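Local coordinates for protein V-type ATP synthase alpha chain (PDB 5BN3) that forms subunit A of a V-type ATP synthase, a P-loop nucleotide-binding subunit that carries adenosine-5'-diphosphate in this model, at residues Phe211-Gly216 with Thr374-Val379; His514-Thr519 with Gln561-Leu566; Asp130-Val135 with His142-Pro147. One frame throughout, in Å; residues are numbered along the deposited sequence.

Overall arrangement
Interactions 1, 2 and 3 sit in three separate parts of the chain. Interaction 1 is central. It lies in the nucleotide-binding domain, and its Thr374 binds a magnesium ion. The side chain of Ile376 is about 12 Å from the bound adenosine-5'-diphosphate. Interaction 3 comes first in the sequence and belongs to a beta hairpin of the barrel-sandwich domain. Its centre lies about 28 Å from that of interaction 1, with nearest atoms about 13 Å apart. Interaction 2 joins helix 503-523 to the tail that follows helix 552-562, about 36 Å from interaction 1 between centres. Interactions 2 and 3 are farthest apart, with centres separated by about 56 Å. No two of the three contacts touch.

Interaction 1: residues Phe211-Gly216 with Thr374-Val379; sequences FPIAKG and TIIGAV. With MG (magnesium ion), chain L.
Gly216 and Thr374 meet through the one hydrogen bond between the segments. The backbone N of Gly216 donates to OG1 of Thr374 at 2.7 Å, with a nearly straight N-H...O angle of 163°. The OG1 of Thr374 also binds a magnesium ion at 2.4 Å. Ser372 gives its OG to that ion as well. The branches of Thr374 divide the work. OG1 lies beside its own backbone N, anti to the carbonyl carbon (chi1 -49°), and faces the ion and the amide. CG2 turns to the apolar side. CG2 of Thr374 meets CD1 of Ile213 tip to tip at 3.7 Å. CD1 of Ile213 also lies 3.9 Å from CD1 of Ile376, and these two side chains cross obliquely.

Gly216 has a positive phi of 96°, where a side chain would press on the carbonyl O of Lys215. Outward, strand 370-379 is held through Thr374 by backbone bonds to Val315 and Val317 of strand 314-320, in the parallel part of the central sheet of this P-loop domain. Lys215 turns away, and its NZ bonds to the O of Asp241.

One hydroxyl oxygen thus serves both a metal and an amide. The magnesium ion would draw electron density from OG1, which probably makes its own hydrogen a stronger donor.

Interaction 2: residues His514-Thr519 with Gln561-Leu566; sequences HKYYVT and QEILSL
Ile563 sits in an inverse gamma turn just past helix 552-562 and packs against the side of helix 503-523, on Lys515, Tyr516 and Thr519. It is the first residue to leave the helical conformation, and the turn bends the chain at this point. The bond that closes the turn, from Leu564 N to Glu562 O, is weak. The contact joins the C-terminal tail of the model to a helix of the C-terminal domain.

Ile563 touches with both of its branches. Its CG1 lies beside the backbone N (chi1 -55°), which leaves CG2 anti to that N. CG2 goes to Thr519, and the two side chains meet at an oblique angle. CG2 of Ile563 lies 3.2 Å from OG1 and 3.6 Å from CG2 of Thr519. The longer branch ends in CD1 of Ile563, which reaches the backbone of Tyr516 at its CA, 4.0 Å away. CD1 also stands at the edge of the Tyr516 ring, near the ring plane. CG of Lys515 comes within 4.3 Å of CD1 of Ile563. Farther along, CB of Ser565 rests 4.0 Å from CG2 of Thr519.

The OH of Tyr516 reaches His479, and its ring packs on Met480 and Ile483 of helix 472-489. Ile563 also touches Ile512, one turn before Tyr516 on helix 503-523.

No hydrogen bond crosses the contact. Thr519 OG1 instead donates to the O of Lys515 in its own helix at 3.0 Å. With that hydrogen spent inside the helix, the threonine meets the isoleucine by van der Waals contact, and the tail is held here by apolar packing.

Interaction 3: residues Asp130-Val135 with His142-Pro147; sequences DIIGTV and HRIIVP
Asp130 and Val146 begin a run of five backbone hydrogen bonds between the two segments. Val146 N donates to Asp130 O at 3.0 Å. Ile132 N donates to Ile144 O at 2.9 Å, almost in line with the carbonyl (C=O...N 172°). Ile144 N gives to Gly133 O. Val135 and His142 bond to each other in both directions, with Val135 N to His142 O at 2.8 Å. CA-H...O contacts add to these, such as Ile145 CA to Asp130 O at 3.2 Å.

The segments belong to the antiparallel hairpin of strands 131-137 and 140-145 in the barrel-sandwich domain. Ile131 pairs with Ile145, and Thr134 with Arg143. Two residues, Ile132 and Gly133, therefore stand opposite Ile144 alone, which is a beta bulge.

Apolar contacts fall on both faces. On one, CD1 of Ile131 meets CD of Arg143 at 3.7 Å, and CG1 of Ile131 meets CG2 of Ile145. Thr134 and Arg143 lie side by side. On the other face, CG1 of Ile144 lies beside its backbone N (chi1 -49°), and CD1 on this branch touches CG2 of Val135 at 3.8 Å. At the bulge, CG2 of Ile132 touches CG2 of Ile144 at 3.8 Å. Ile132 crosses Val146 at about a right angle.

Outside the segments, NE of Arg143 forms a salt bridge with Glu141, its NH1 bonds to Gln311 O, and His142 bonds to Glu137 and Tyr307.

Interaction 1: residues Phe211-Gly216 with Thr374-Val379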
ATOM      1  N   PHE A 211      32.721   9.694  -7.280  1.00 37.12           N
ATOM      2  CA  PHE A 211      32.251   8.306  -7.320  1.00 31.62           C
ATOM      3  C   PHE A 211      32.773   7.506  -8.516  1.00 35.98           C
ATOM      4  O   PHE A 211      31.983   6.921  -9.259  1.00 34.67           O
ATOM      5  CB  PHE A 211      30.716   8.278  -7.309  1.00 31.51           C
ATOM      6  CG  PHE A 211      30.102   9.125  -6.224  1.00 41.23           C
ATOM      7  CD1 PHE A 211      30.032   8.659  -4.920  1.00 32.76           C
ATOM      8  CD2 PHE A 211      29.593  10.385  -6.509  1.00 41.01           C
ATOM      9  CE1 PHE A 211      29.470   9.434  -3.917  1.00 37.58           C
ATOM     10  CE2 PHE A 211      29.029  11.165  -5.512  1.00 38.63           C
ATOM     11  CZ  PHE A 211      28.968  10.687  -4.215  1.00 33.53           C
ATOM     12  N   PRO A 212      34.105   7.437  -8.685  1.00 35.47           N
ATOM     13  CA  PRO A 212      34.620   6.781  -9.890  1.00 29.76           C
ATOM     14  C   PRO A 212      34.518   5.263  -9.828  1.00 36.64           C
ATOM     15  O   PRO A 212      34.528   4.689  -8.738  1.00 35.25           O
ATOM     16  CB  PRO A 212      36.095   7.190  -9.899  1.00 42.56           C
ATOM     17  CG  PRO A 212      36.438   7.329  -8.455  1.00 39.87           C
ATOM     18  CD  PRO A 212      35.196   7.885  -7.796  1.00 37.68           C
ATOM     19  N   ILE A 213      34.407   4.628 -10.990  1.00 30.78           N
ATOM     20  CA  ILE A 213      34.547   3.182 -11.085  1.00 33.52           C
ATOM     21  C   ILE A 213      35.825   2.860 -11.848  1.00 34.61           C
ATOM     22  O   ILE A 213      36.432   3.742 -12.460  1.00 32.28           O
ATOM     23  CB  ILE A 213      33.355   2.522 -11.810  1.00 41.21           C
ATOM     24  CG1 ILE A 213      33.202   3.074 -13.228  1.00 37.27           C
ATOM     25  CG2 ILE A 213      32.084   2.731 -11.035  1.00 33.63           C
ATOM     26  CD1 ILE A 213      32.073   2.415 -14.014  1.00 32.22           C
ATOM     27  N   ALA A 214      36.226   1.597 -11.824  1.00 36.30           N
ATOM     28  CA  ALA A 214      37.406   1.175 -12.571  1.00 38.06           C
ATOM     29  C   ALA A 214      37.012   0.760 -13.983  1.00 38.91           C
ATOM     30  O   ALA A 214      35.838   0.473 -14.243  1.00 36.43           O
ATOM     31  CB  ALA A 214      38.091   0.031 -11.860  1.00 39.06           C
ATOM     32  N   LYS A 215      37.986   0.733 -14.891  1.00 36.73           N
ATOM     33  CA  LYS A 215      37.760   0.188 -16.226  1.00 33.54           C
ATOM     34  C   LYS A 215      37.366  -1.275 -16.103  1.00 33.63           C
ATOM     35  O   LYS A 215      38.076  -2.066 -15.476  1.00 37.52           O
ATOM     36  CB  LYS A 215      39.019   0.295 -17.094  1.00 40.11           C
ATOM     37  CG  LYS A 215      39.212   1.634 -17.782  1.00 52.29           C
ATOM     38  CD  LYS A 215      40.115   1.482 -19.001  1.00 61.22           C
ATOM     39  CE  LYS A 215      40.382   2.816 -19.673  1.00 73.82           C
ATOM     40  NZ  LYS A 215      39.125   3.532 -20.013  1.00 58.28           N
ATOM     41  N   GLY A 216      36.237  -1.632 -16.702  1.00 34.34           N
ATOM     42  CA  GLY A 216      35.721  -2.981 -16.588  1.00 33.03           C
ATOM     43  C   GLY A 216      34.690  -3.081 -15.482  1.00 37.25           C
ATOM     44  O   GLY A 216      34.128  -4.147 -15.242  1.00 30.81           O
ATOM     45  N   THR A 374      33.124  -2.034 -19.776  1.00 32.78           N
ATOM     46  CA  THR A 374      32.528  -1.247 -18.706  1.00 30.81           C
ATOM     47  C   THR A 374      31.055  -0.992 -19.041  1.00 25.41           C
ATOM     48  O   THR A 374      30.727  -0.621 -20.168  1.00 29.94           O
ATOM     49  CB  THR A 374      33.293   0.081 -18.534  1.00 34.26           C
ATOM     50  OG1 THR A 374      34.703  -0.184 -18.458  1.00 31.57           O
ATOM     51  CG2 THR A 374      32.846   0.798 -17.278  1.00 37.04           C
ATOM     52  N   ILE A 375      30.163  -1.206 -18.076  1.00 28.42           N
ATOM     53  CA  ILE A 375      28.728  -1.109 -18.348  1.00 27.45           C
ATOM     54  C   ILE A 375      28.022  -0.084 -17.470  1.00 38.42           C
ATOM     55  O   ILE A 375      28.058  -0.171 -16.243  1.00 30.46           O
ATOM     56  CB  ILE A 375      28.030  -2.478 -18.190  1.00 33.36           C
ATOM     57  CG1 ILE A 375      28.541  -3.458 -19.250  1.00 37.94           C
ATOM     58  CG2 ILE A 375      26.521  -2.333 -18.312  1.00 38.20           C
ATOM     59  CD1 ILE A 375      27.926  -4.840 -19.149  1.00 39.53           C
ATOM     60  N   ILE A 376      27.376   0.884 -18.113  1.00 30.80           N
ATOM     61  CA  ILE A 376      26.588   1.886 -17.408  1.00 31.69           C
ATOM     62  C   ILE A 376      25.111   1.679 -17.737  1.00 36.51           C
ATOM     63  O   ILE A 376      24.709   1.813 -18.893  1.00 35.51           O
ATOM     64  CB  ILE A 376      26.999   3.319 -17.811  1.00 34.45           C
ATOM     65  CG1 ILE A 376      28.523   3.481 -17.760  1.00 39.82           C
ATOM     66  CG2 ILE A 376      26.318   4.345 -16.914  1.00 36.96           C
ATOM     67  CD1 ILE A 376      29.119   3.263 -16.386  1.00 38.57           C
ATOM     68  N   GLY A 377      24.310   1.349 -16.727  1.00 32.27           N
ATOM     69  CA  GLY A 377      22.890   1.116 -16.932  1.00 28.87           C
ATOM     70  C   GLY A 377      22.004   2.171 -16.295  1.00 37.63           C
ATOM     71  O   GLY A 377      21.976   2.324 -15.074  1.00 31.19           O
ATOM     72  N   ALA A 378      21.274   2.903 -17.128  1.00 38.33           N
ATOM     73  CA  ALA A 378      20.293   3.860 -16.627  1.00 33.76           C
ATOM     74  C   ALA A 378      19.042   3.116 -16.167  1.00 33.55           C
ATOM     75  O   ALA A 378      18.661   2.100 -16.753  1.00 30.64           O
ATOM     76  CB  ALA A 378      19.946   4.871 -17.698  1.00 32.84           C
ATOM     77  N   VAL A 379      18.413   3.610 -15.104  1.00 28.73           N
ATOM     78  CA  VAL A 379      17.190   3.006 -14.586  1.00 28.72           C
ATOM     79  C   VAL A 379      16.121   4.081 -14.445  1.00 31.12           C
ATOM     80  O   VAL A 379      16.420   5.203 -14.038  1.00 29.88           O
ATOM     81  CB  VAL A 379      17.422   2.331 -13.215  1.00 35.55           C
ATOM     82  CG1 VAL A 379      16.208   1.501 -12.820  1.00 31.26           C
ATOM     83  CG2 VAL A 379      18.652   1.452 -13.253  1.00 31.85           C
TER
HETATM   84 MG    MG L 610      36.129  -0.541 -20.300  1.00 41.86          MG

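Interaction 2: residues His514-Thr519 with Gln561-Leu566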
ATOM      1  N   HIS A 514      40.572  24.104  -2.466  1.00 42.11           N
ATOM      2  CA  HIS A 514      41.250  23.719  -1.233  1.00 60.43           C
ATOM      3  C   HIS A 514      42.127  24.850  -0.708  1.00 65.64           C
ATOM      4  O   HIS A 514      42.194  25.087   0.499  1.00 57.72           O
ATOM      5  CB  HIS A 514      42.096  22.467  -1.457  1.00 53.36           C
ATOM      6  CG  HIS A 514      42.983  22.121  -0.302  1.00 64.61           C
ATOM      7  ND1 HIS A 514      42.489  21.798   0.944  1.00 68.10           N
ATOM      8  CD2 HIS A 514      44.330  22.049  -0.203  1.00 66.40           C
ATOM      9  CE1 HIS A 514      43.495  21.541   1.760  1.00 73.20           C
ATOM     10  NE2 HIS A 514      44.624  21.687   1.091  1.00 71.07           N
ATOM     11  N   LYS A 515      42.804  25.541  -1.621  1.00 64.06           N
ATOM     12  CA  LYS A 515      43.679  26.653  -1.262  1.00 64.24           C
ATOM     13  C   LYS A 515      42.877  27.819  -0.694  1.00 53.69           C
ATOM     14  O   LYS A 515      43.307  28.477   0.253  1.00 72.86           O
ATOM     15  CB  LYS A 515      44.493  27.103  -2.480  1.00 72.13           C
ATOM     16  CG  LYS A 515      45.542  28.166  -2.181  1.00 73.76           C
ATOM     17  CD  LYS A 515      46.297  28.577  -3.442  1.00 75.11           C
ATOM     18  CE  LYS A 515      47.232  27.482  -3.940  1.00 69.00           C
ATOM     19  NZ  LYS A 515      48.458  27.349  -3.104  1.00 82.21           N
ATOM     20  N   TYR A 516      41.709  28.071  -1.276  1.00 50.76           N
ATOM     21  CA  TYR A 516      40.807  29.095  -0.766  1.00 51.14           C
ATOM     22  C   TYR A 516      40.321  28.714   0.626  1.00 60.97           C
ATOM     23  O   TYR A 516      40.215  29.561   1.509  1.00 59.87           O
ATOM     24  CB  TYR A 516      39.616  29.272  -1.710  1.00 53.32           C
ATOM     25  CG  TYR A 516      38.593  30.286  -1.241  1.00 52.59           C
ATOM     26  CD1 TYR A 516      38.828  31.647  -1.373  1.00 61.24           C
ATOM     27  CD2 TYR A 516      37.388  29.882  -0.680  1.00 57.74           C
ATOM     28  CE1 TYR A 516      37.897  32.578  -0.951  1.00 58.04           C
ATOM     29  CE2 TYR A 516      36.451  30.808  -0.256  1.00 64.49           C
ATOM     30  CZ  TYR A 516      36.712  32.154  -0.395  1.00 61.49           C
ATOM     31  OH  TYR A 516      35.790  33.085   0.022  1.00 58.94           O
ATOM     32  N   TYR A 517      40.041  27.426   0.806  1.00 62.15           N
ATOM     33  CA  TYR A 517      39.504  26.895   2.057  1.00 65.41           C
ATOM     34  C   TYR A 517      40.457  27.080   3.232  1.00 57.95           C
ATOM     35  O   TYR A 517      40.055  27.567   4.289  1.00 58.14           O
ATOM     36  CB  TYR A 517      39.168  25.411   1.887  1.00 52.40           C
ATOM     37  CG  TYR A 517      38.518  24.764   3.090  1.00 47.58           C
ATOM     38  CD1 TYR A 517      37.498  25.399   3.782  1.00 51.32           C
ATOM     39  CD2 TYR A 517      38.909  23.505   3.516  1.00 62.91           C
ATOM     40  CE1 TYR A 517      36.898  24.804   4.873  1.00 57.84           C
ATOM     41  CE2 TYR A 517      38.312  22.899   4.606  1.00 53.34           C
ATOM     42  CZ  TYR A 517      37.308  23.556   5.280  1.00 54.48           C
ATOM     43  OH  TYR A 517      36.707  22.967   6.366  1.00 73.32           O
ATOM     44  N   VAL A 518      41.713  26.685   3.046  1.00 55.38           N
ATOM     45  CA  VAL A 518      42.708  26.781   4.112  1.00 64.90           C
ATOM     46  C   VAL A 518      42.984  28.233   4.504  1.00 71.02           C
ATOM     47  O   VAL A 518      43.316  28.521   5.655  1.00 80.30           O
ATOM     48  CB  VAL A 518      44.033  26.067   3.741  1.00 73.39           C
ATOM     49  CG1 VAL A 518      43.788  24.598   3.452  1.00 65.37           C
ATOM     50  CG2 VAL A 518      44.687  26.727   2.544  1.00 76.00           C
ATOM     51  N   THR A 519      42.838  29.142   3.545  1.00 69.33           N
ATOM     52  CA  THR A 519      43.032  30.566   3.795  1.00 70.99           C
ATOM     53  C   THR A 519      41.887  31.151   4.620  1.00 77.52           C
ATOM     54  O   THR A 519      42.118  31.829   5.623  1.00 79.43           O
ATOM     55  CB  THR A 519      43.154  31.349   2.478  1.00 74.05           C
ATOM     56  OG1 THR A 519      44.296  30.882   1.748  1.00 75.18           O
ATOM     57  CG2 THR A 519      43.302  32.837   2.754  1.00 73.33           C
ATOM     58  N   GLN A 561      47.011  34.923  -6.339  1.00 79.94           N
ATOM     59  CA  GLN A 561      47.572  36.151  -5.781  1.00 83.46           C
ATOM     60  C   GLN A 561      46.527  36.835  -4.917  1.00 78.99           C
ATOM     61  O   GLN A 561      46.811  37.253  -3.797  1.00 80.49           O
ATOM     62  CB  GLN A 561      48.023  37.120  -6.878  1.00 86.84           C
ATOM     63  CG  GLN A 561      48.524  36.483  -8.160  1.00 96.77           C
ATOM     64  CD  GLN A 561      49.561  35.401  -7.935  1.00108.91           C
ATOM     65  OE1 GLN A 561      50.421  35.514  -7.062  1.00104.89           O
ATOM     66  NE2 GLN A 561      49.482  34.338  -8.729  1.00 87.77           N
ATOM     67  N   GLU A 562      45.312  36.933  -5.449  1.00 79.27           N
ATOM     68  CA  GLU A 562      44.201  37.586  -4.764  1.00 77.83           C
ATOM     69  C   GLU A 562      43.934  36.949  -3.402  1.00 81.10           C
ATOM     70  O   GLU A 562      43.391  37.588  -2.500  1.00 78.19           O
ATOM     71  CB  GLU A 562      42.948  37.542  -5.639  1.00 77.31           C
ATOM     72  CG  GLU A 562      41.965  38.670  -5.391  1.00 84.60           C
ATOM     73  CD  GLU A 562      40.943  38.792  -6.503  1.00103.02           C
ATOM     74  OE1 GLU A 562      41.157  38.190  -7.576  1.00100.47           O
ATOM     75  OE2 GLU A 562      39.925  39.489  -6.306  1.00110.83           O
ATOM     76  N   ILE A 563      44.329  35.689  -3.257  1.00 79.67           N
ATOM     77  CA  ILE A 563      44.375  35.051  -1.949  1.00 80.15           C
ATOM     78  C   ILE A 563      45.633  35.554  -1.229  1.00 89.90           C
ATOM     79  O   ILE A 563      46.533  34.787  -0.882  1.00 88.13           O
ATOM     80  CB  ILE A 563      44.342  33.509  -2.069  1.00 82.07           C
ATOM     81  CG1 ILE A 563      43.127  33.069  -2.886  1.00 87.82           C
ATOM     82  CG2 ILE A 563      44.253  32.856  -0.710  1.00 78.19           C
ATOM     83  CD1 ILE A 563      42.999  31.566  -3.040  1.00 71.08           C
ATOM     84  N   LEU A 564      45.692  36.869  -1.045  1.00100.18           N
ATOM     85  CA  LEU A 564      46.750  37.503  -0.276  1.00 94.20           C
ATOM     86  C   LEU A 564      46.184  37.846   1.088  1.00107.13           C
ATOM     87  O   LEU A 564      45.557  38.891   1.265  1.00 93.52           O
ATOM     88  CB  LEU A 564      47.240  38.757  -0.969  1.00 76.11           C
ATOM     89  N   SER A 565      46.401  36.953   2.047  1.00108.33           N
ATOM     90  CA  SER A 565      45.888  37.132   3.397  1.00 96.27           C
ATOM     91  C   SER A 565      46.799  38.038   4.217  1.00105.11           C
ATOM     92  O   SER A 565      46.598  38.213   5.418  1.00106.99           O
ATOM     93  CB  SER A 565      45.721  35.776   4.082  1.00103.09           C
ATOM     94  OG  SER A 565      46.823  34.925   3.817  1.00 88.55           O
ATOM     95  N   LEU A 566      47.798  38.611   3.552  1.00105.67           N
ATOM     96  CA  LEU A 566      48.746  39.515   4.191  1.00103.96           C
ATOM     97  C   LEU A 566      48.086  40.842   4.551  1.00102.48           C
ATOM     98  O   LEU A 566      47.333  40.931   5.521  1.00100.16           O
ATOM     99  CB  LEU A 566      49.941  39.749   3.281  1.00 97.24           C
TER

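Interaction 3: residues Asp130-Val135 with His142-Pro147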
ATOM      1  N   ASP A 130      42.592 -15.757 -31.838  1.00 48.17           N
ATOM      2  CA  ASP A 130      43.838 -15.163 -32.319  1.00 47.31           C
ATOM      3  C   ASP A 130      43.591 -14.047 -33.333  1.00 32.64           C
ATOM      4  O   ASP A 130      42.645 -14.109 -34.120  1.00 38.18           O
ATOM      5  CB  ASP A 130      44.746 -16.226 -32.945  1.00 52.83           C
ATOM      6  CG  ASP A 130      45.448 -17.087 -31.912  1.00 65.21           C
ATOM      7  OD1 ASP A 130      45.539 -16.667 -30.739  1.00 66.78           O
ATOM      8  OD2 ASP A 130      45.922 -18.183 -32.281  1.00 70.59           O
ATOM      9  N   ILE A 131      44.447 -13.029 -33.309  1.00 40.54           N
ATOM     10  CA  ILE A 131      44.393 -11.959 -34.297  1.00 40.22           C
ATOM     11  C   ILE A 131      45.078 -12.412 -35.586  1.00 49.45           C
ATOM     12  O   ILE A 131      46.297 -12.589 -35.620  1.00 47.19           O
ATOM     13  CB  ILE A 131      45.077 -10.679 -33.772  1.00 40.58           C
ATOM     14  CG1 ILE A 131      44.379 -10.187 -32.500  1.00 38.31           C
ATOM     15  CG2 ILE A 131      45.064  -9.593 -34.832  1.00 38.14           C
ATOM     16  CD1 ILE A 131      45.070  -9.012 -31.839  1.00 44.91           C
ATOM     17  N   ILE A 132      44.291 -12.605 -36.640  1.00 44.54           N
ATOM     18  CA  ILE A 132      44.818 -13.093 -37.912  1.00 45.47           C
ATOM     19  C   ILE A 132      45.275 -11.936 -38.800  1.00 51.52           C
ATOM     20  O   ILE A 132      46.053 -12.128 -39.738  1.00 45.02           O
ATOM     21  CB  ILE A 132      43.783 -13.983 -38.644  1.00 56.67           C
ATOM     22  CG1 ILE A 132      44.455 -14.825 -39.731  1.00 62.64           C
ATOM     23  CG2 ILE A 132      42.643 -13.147 -39.215  1.00 44.48           C
ATOM     24  CD1 ILE A 132      43.545 -15.858 -40.344  1.00 57.53           C
ATOM     25  N   GLY A 133      44.798 -10.733 -38.489  1.00 40.03           N
ATOM     26  CA  GLY A 133      45.171  -9.541 -39.232  1.00 39.31           C
ATOM     27  C   GLY A 133      44.409  -8.310 -38.774  1.00 47.46           C
ATOM     28  O   GLY A 133      43.626  -8.378 -37.827  1.00 39.59           O
ATOM     29  N   THR A 134      44.635  -7.180 -39.443  1.00 40.32           N
ATOM     30  CA  THR A 134      43.958  -5.935 -39.085  1.00 42.43           C
ATOM     31  C   THR A 134      43.282  -5.266 -40.278  1.00 44.05           C
ATOM     32  O   THR A 134      43.698  -5.443 -41.425  1.00 36.78           O
ATOM     33  CB  THR A 134      44.915  -4.920 -38.417  1.00 39.74           C
ATOM     34  OG1 THR A 134      46.003  -4.627 -39.302  1.00 50.04           O
ATOM     35  CG2 THR A 134      45.462  -5.469 -37.110  1.00 44.76           C
ATOM     36  N   VAL A 135      42.235  -4.498 -39.993  1.00 32.71           N
ATOM     37  CA  VAL A 135      41.549  -3.698 -41.002  1.00 30.37           C
ATOM     38  C   VAL A 135      41.406  -2.267 -40.497  1.00 42.81           C
ATOM     39  O   VAL A 135      40.913  -2.044 -39.391  1.00 39.74           O
ATOM     40  CB  VAL A 135      40.147  -4.264 -41.305  1.00 35.16           C
ATOM     41  CG1 VAL A 135      39.352  -3.294 -42.160  1.00 38.80           C
ATOM     42  CG2 VAL A 135      40.251  -5.606 -42.000  1.00 36.32           C
ATOM     43  N   HIS A 142      40.840  -2.176 -36.534  1.00 38.83           N
ATOM     44  CA  HIS A 142      39.966  -3.306 -36.253  1.00 32.51           C
ATOM     45  C   HIS A 142      40.765  -4.597 -36.351  1.00 44.02           C
ATOM     46  O   HIS A 142      41.329  -4.914 -37.401  1.00 39.68           O
ATOM     47  CB  HIS A 142      38.795  -3.330 -37.234  1.00 35.20           C
ATOM     48  CG  HIS A 142      37.662  -4.211 -36.805  1.00 36.70           C
ATOM     49  ND1 HIS A 142      36.346  -3.803 -36.861  1.00 38.95           N
ATOM     50  CD2 HIS A 142      37.645  -5.476 -36.329  1.00 36.39           C
ATOM     51  CE1 HIS A 142      35.569  -4.779 -36.430  1.00 36.38           C
ATOM     52  NE2 HIS A 142      36.329  -5.807 -36.102  1.00 37.85           N
ATOM     53  N   ARG A 143      40.819  -5.337 -35.251  1.00 37.69           N
ATOM     54  CA  ARG A 143      41.562  -6.585 -35.216  1.00 38.42           C
ATOM     55  C   ARG A 143      40.671  -7.768 -35.565  1.00 46.12           C
ATOM     56  O   ARG A 143      39.686  -8.049 -34.879  1.00 41.52           O
ATOM     57  CB  ARG A 143      42.228  -6.762 -33.849  1.00 35.14           C
ATOM     58  CG  ARG A 143      43.341  -5.744 -33.615  1.00 39.38           C
ATOM     59  CD  ARG A 143      43.689  -5.574 -32.150  1.00 39.92           C
ATOM     60  NE  ARG A 143      44.635  -4.475 -31.955  1.00 38.77           N
ATOM     61  CZ  ARG A 143      44.958  -3.958 -30.774  1.00 53.51           C
ATOM     62  NH1 ARG A 143      44.412  -4.432 -29.664  1.00 46.74           N
ATOM     63  NH2 ARG A 143      45.826  -2.960 -30.703  1.00 52.52           N
ATOM     64  N   ILE A 144      41.014  -8.443 -36.657  1.00 36.16           N
ATOM     65  CA  ILE A 144      40.247  -9.596 -37.107  1.00 34.83           C
ATOM     66  C   ILE A 144      40.620 -10.804 -36.258  1.00 40.14           C
ATOM     67  O   ILE A 144      41.673 -11.412 -36.452  1.00 46.10           O
ATOM     68  CB  ILE A 144      40.490  -9.892 -38.599  1.00 38.69           C
ATOM     69  CG1 ILE A 144      40.328  -8.610 -39.421  1.00 33.63           C
ATOM     70  CG2 ILE A 144      39.542 -10.978 -39.094  1.00 34.42           C
ATOM     71  CD1 ILE A 144      38.965  -7.942 -39.269  1.00 36.95           C
ATOM     72  N   ILE A 145      39.760 -11.132 -35.300  1.00 43.60           N
ATOM     73  CA  ILE A 145      39.986 -12.278 -34.434  1.00 39.63           C
ATOM     74  C   ILE A 145      39.175 -13.467 -34.931  1.00 43.18           C
ATOM     75  O   ILE A 145      37.975 -13.350 -35.189  1.00 49.96           O
ATOM     76  CB  ILE A 145      39.645 -11.962 -32.960  1.00 42.06           C
ATOM     77  CG1 ILE A 145      38.257 -11.328 -32.847  1.00 39.83           C
ATOM     78  CG2 ILE A 145      40.691 -11.027 -32.362  1.00 39.16           C
ATOM     79  CD1 ILE A 145      37.803 -11.118 -31.415  1.00 36.34           C
ATOM     80  N   VAL A 146      39.843 -14.605 -35.085  1.00 43.54           N
ATOM     81  CA  VAL A 146      39.181 -15.818 -35.539  1.00 45.41           C
ATOM     82  C   VAL A 146      38.216 -16.294 -34.460  1.00 45.99           C
ATOM     83  O   VAL A 146      38.447 -16.044 -33.274  1.00 43.82           O
ATOM     84  CB  VAL A 146      40.205 -16.922 -35.882  1.00 58.47           C
ATOM     85  CG1 VAL A 146      41.136 -16.453 -36.982  1.00 57.52           C
ATOM     86  CG2 VAL A 146      41.006 -17.312 -34.657  1.00 52.69           C
ATOM     87  N   PRO A 147      37.119 -16.956 -34.865  1.00 47.76           N
ATOM     88  CA  PRO A 147      36.126 -17.432 -33.893  1.00 52.37           C
ATOM     89  C   PRO A 147      36.760 -18.319 -32.826  1.00 51.08           C
ATOM     90  O   PRO A 147      37.750 -18.992 -33.116  1.00 44.37           O
ATOM     91  CB  PRO A 147      35.170 -18.262 -34.752  1.00 57.39           C
ATOM     92  CG  PRO A 147      35.286 -17.674 -36.117  1.00 45.35           C
ATOM     93  CD  PRO A 147      36.721 -17.253 -36.254  1.00 46.61           C
TER